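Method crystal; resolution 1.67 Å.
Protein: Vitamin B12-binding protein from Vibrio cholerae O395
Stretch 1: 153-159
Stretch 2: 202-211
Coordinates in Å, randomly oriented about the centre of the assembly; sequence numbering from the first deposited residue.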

# COMPACT_ATOMS: atom_id res chain seq x y z
N GLN A 153 -9.46 20.95 2.58
CA GLN A 153 -10.90 20.79 2.57
C GLN A 153 -11.25 19.54 1.80
O GLN A 153 -10.46 19.06 0.99
CB GLN A 153 -11.58 21.99 1.91
CG GLN A 153 -11.37 23.33 2.61
CD GLN A 153 -12.57 23.73 3.44
OE1 GLN A 153 -13.69 23.85 2.93
NE2 GLN A 153 -12.35 23.92 4.74
N PRO A 154 -12.46 19.01 2.00
CA PRO A 154 -12.86 17.78 1.31
C PRO A 154 -12.83 17.93 -0.19
O PRO A 154 -13.43 18.84 -0.76
CB PRO A 154 -14.28 17.54 1.82
CG PRO A 154 -14.33 18.24 3.12
CD PRO A 154 -13.50 19.46 2.95
N ILE A 155 -12.14 17.00 -0.83
CA ILE A 155 -12.07 16.95 -2.28
C ILE A 155 -12.48 15.57 -2.75
O ILE A 155 -12.01 14.57 -2.22
CB ILE A 155 -10.66 17.23 -2.79
CG1 ILE A 155 -10.16 18.59 -2.30
CG2 ILE A 155 -10.63 17.17 -4.30
CD1 ILE A 155 -10.67 19.74 -3.11
N ARG A 156 -13.35 15.52 -3.75
CA ARG A 156 -13.80 14.26 -4.33
C ARG A 156 -12.81 13.78 -5.39
O ARG A 156 -12.64 14.43 -6.42
CB ARG A 156 -15.21 14.42 -4.93
CG ARG A 156 -16.21 14.92 -3.90
CD ARG A 156 -17.56 15.32 -4.54
NE ARG A 156 -18.13 14.18 -5.24
CZ ARG A 156 -18.28 14.07 -6.55
NH1 ARG A 156 -17.96 15.07 -7.36
NH2 ARG A 156 -18.80 12.94 -7.05
N TYR A 157 -12.20 12.62 -5.16
CA TYR A 157 -11.20 12.10 -6.07
C TYR A 157 -11.61 10.73 -6.63
O TYR A 157 -12.40 9.98 -6.06
CB TYR A 157 -9.81 11.99 -5.37
CG TYR A 157 -9.74 10.86 -4.39
CD1 TYR A 157 -10.12 11.05 -3.06
CD2 TYR A 157 -9.33 9.59 -4.80
CE1 TYR A 157 -10.09 10.00 -2.16
CE2 TYR A 157 -9.32 8.54 -3.91
CZ TYR A 157 -9.68 8.76 -2.58
OH TYR A 157 -9.70 7.75 -1.66
N PHE A 158 -11.04 10.44 -7.79
CA PHE A 158 -11.01 9.13 -8.40
C PHE A 158 -9.56 8.66 -8.43
O PHE A 158 -8.71 9.40 -8.92
CB PHE A 158 -11.59 9.24 -9.80
CG PHE A 158 -11.45 8.00 -10.62
CD1 PHE A 158 -11.85 6.77 -10.11
CD2 PHE A 158 -10.94 8.06 -11.90
CE1 PHE A 158 -11.74 5.63 -10.88
CE2 PHE A 158 -10.80 6.92 -12.65
CZ PHE A 158 -11.20 5.69 -12.13
N TYR A 159 -9.28 7.45 -7.91
CA TYR A 159 -7.95 6.85 -8.04
C TYR A 159 -8.01 5.57 -8.84
O TYR A 159 -8.60 4.57 -8.39
CB TYR A 159 -7.31 6.56 -6.67
CG TYR A 159 -5.96 5.85 -6.80
CD1 TYR A 159 -5.00 6.30 -7.69
CD2 TYR A 159 -5.68 4.74 -6.05
CE1 TYR A 159 -3.78 5.65 -7.82
CE2 TYR A 159 -4.46 4.08 -6.15
CZ TYR A 159 -3.53 4.54 -7.05
OH TYR A 159 -2.32 3.88 -7.16
N GLN A 202 -19.30 5.31 -15.70
CA GLN A 202 -19.39 5.39 -14.25
C GLN A 202 -18.56 6.54 -13.68
O GLN A 202 -19.03 7.29 -12.83
CB GLN A 202 -18.98 4.07 -13.61
CG GLN A 202 -20.04 2.99 -13.70
CD GLN A 202 -19.57 1.67 -13.14
OE1 GLN A 202 -18.91 0.89 -13.82
NE2 GLN A 202 -19.92 1.40 -11.89
N VAL A 203 -17.32 6.66 -14.14
CA VAL A 203 -16.47 7.79 -13.72
C VAL A 203 -17.07 9.09 -14.22
O VAL A 203 -17.23 10.06 -13.46
CB VAL A 203 -15.03 7.62 -14.25
CG1 VAL A 203 -14.15 8.79 -13.78
CG2 VAL A 203 -14.43 6.28 -13.84
N LEU A 204 -17.37 9.15 -15.53
CA LEU A 204 -17.88 10.38 -16.13
C LEU A 204 -19.07 10.91 -15.36
O LEU A 204 -19.16 12.10 -15.05
CB LEU A 204 -18.27 10.14 -17.59
CG LEU A 204 -17.16 9.80 -18.59
CD1 LEU A 204 -17.73 9.66 -20.00
CD2 LEU A 204 -16.07 10.84 -18.56
N VAL A 205 -19.99 10.01 -15.02
CA VAL A 205 -21.18 10.41 -14.30
C VAL A 205 -20.80 11.04 -12.98
O VAL A 205 -21.35 12.07 -12.58
CB VAL A 205 -22.11 9.19 -14.15
CG1 VAL A 205 -22.98 9.28 -12.92
CG2 VAL A 205 -22.95 9.04 -15.41
N LYS A 206 -19.78 10.48 -12.31
CA LYS A 206 -19.43 10.85 -10.94
C LYS A 206 -18.74 12.21 -10.84
O LYS A 206 -18.74 12.82 -9.76
CB LYS A 206 -18.52 9.79 -10.33
CG LYS A 206 -19.21 8.49 -9.92
CD LYS A 206 -19.67 8.55 -8.47
CE LYS A 206 -20.21 7.19 -8.00
NZ LYS A 206 -20.59 7.25 -6.57
N GLN A 207 -18.13 12.70 -11.91
CA GLN A 207 -17.60 14.06 -11.89
C GLN A 207 -16.54 14.29 -10.82
O GLN A 207 -16.60 15.26 -10.06
CB GLN A 207 -18.76 15.06 -11.67
CG GLN A 207 -18.53 16.43 -12.28
CD GLN A 207 -18.35 16.33 -13.78
OE1 GLN A 207 -18.69 15.32 -14.39
NE2 GLN A 207 -17.78 17.38 -14.38
N PRO A 208 -15.50 13.45 -10.75
CA PRO A 208 -14.46 13.66 -9.75
C PRO A 208 -13.78 15.01 -9.92
O PRO A 208 -13.53 15.45 -11.04
CB PRO A 208 -13.47 12.51 -10.01
CG PRO A 208 -13.70 12.15 -11.44
CD PRO A 208 -15.17 12.37 -11.69
N GLN A 209 -13.46 15.65 -8.81
CA GLN A 209 -12.70 16.90 -8.87
C GLN A 209 -11.24 16.66 -9.28
O GLN A 209 -10.65 17.49 -9.97
CB GLN A 209 -12.75 17.59 -7.51
CG GLN A 209 -14.10 18.23 -7.22
CD GLN A 209 -14.18 18.72 -5.81
OE1 GLN A 209 -14.39 17.95 -4.88
NE2 GLN A 209 -14.00 20.02 -5.64
N VAL A 210 -10.69 15.52 -8.88
CA VAL A 210 -9.31 15.13 -9.15
C VAL A 210 -9.31 13.68 -9.62
O VAL A 210 -10.06 12.86 -9.09
CB VAL A 210 -8.44 15.25 -7.89
CG1 VAL A 210 -7.05 14.77 -8.21
CG2 VAL A 210 -8.40 16.67 -7.36
N ILE A 211 -8.50 13.38 -10.64
CA ILE A 211 -8.21 12.00 -11.05
C ILE A 211 -6.75 11.69 -10.76
O ILE A 211 -5.85 12.40 -11.22
CB ILE A 211 -8.53 11.78 -12.53
CG1 ILE A 211 -10.06 11.92 -12.73
CG2 ILE A 211 -8.07 10.41 -12.96
CD1 ILE A 211 -10.51 11.95 -14.18
O HOH W 1 -15.31 18.22 -2.25

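What fills the apolar centre of the contact? Phe 158 does much of it. Its CB lies 3.8 Å from Pro 208 CB, and its CD2 is 3.9 Å from Ile 211 CG2. Val 203, on the helix, sets its CG2 over one face of the ring, 3.7 Å from Phe 158 CZ, a CH-pi contact that ties helix to strand. On the other face of the sheet, with Tyr 157 and Val 210, Ile 155 CG2 reaches Val 210 CG2 at 3.8 Å.

How do the backbones run? They are parallel, pairing Tyr 157 with Val 210 and Phe 158 with Ile 211. Phe 158 N donates to Val 210 O at 2.9 Å, nearly straight. Arg 156 O accepts from Gln 209 N at 2.8 Å and, weakly, from Val 210 N at 3.3 Å, so one carbonyl serves two successive amides where the strand of Val 210 and Ile 211 begins.

What closes the polar edge? Gln 209 OE1 accepts a hydrogen bond from Arg 156 N at 2.9 Å, standing in for a backbone carbonyl; a water bridges it to Pro 154 O. The Arg 156 guanidinium meets two successive carbonyls, that of Lys 206, the last helical residue, and that of Gln 207, just beyond it: NH2 bonds Lys 206 O at 2.7 Å, and NH1 weakly bonds Gln 207 O at 3.0 Å. Both oxygens lie near its plane, where its hydrogens point.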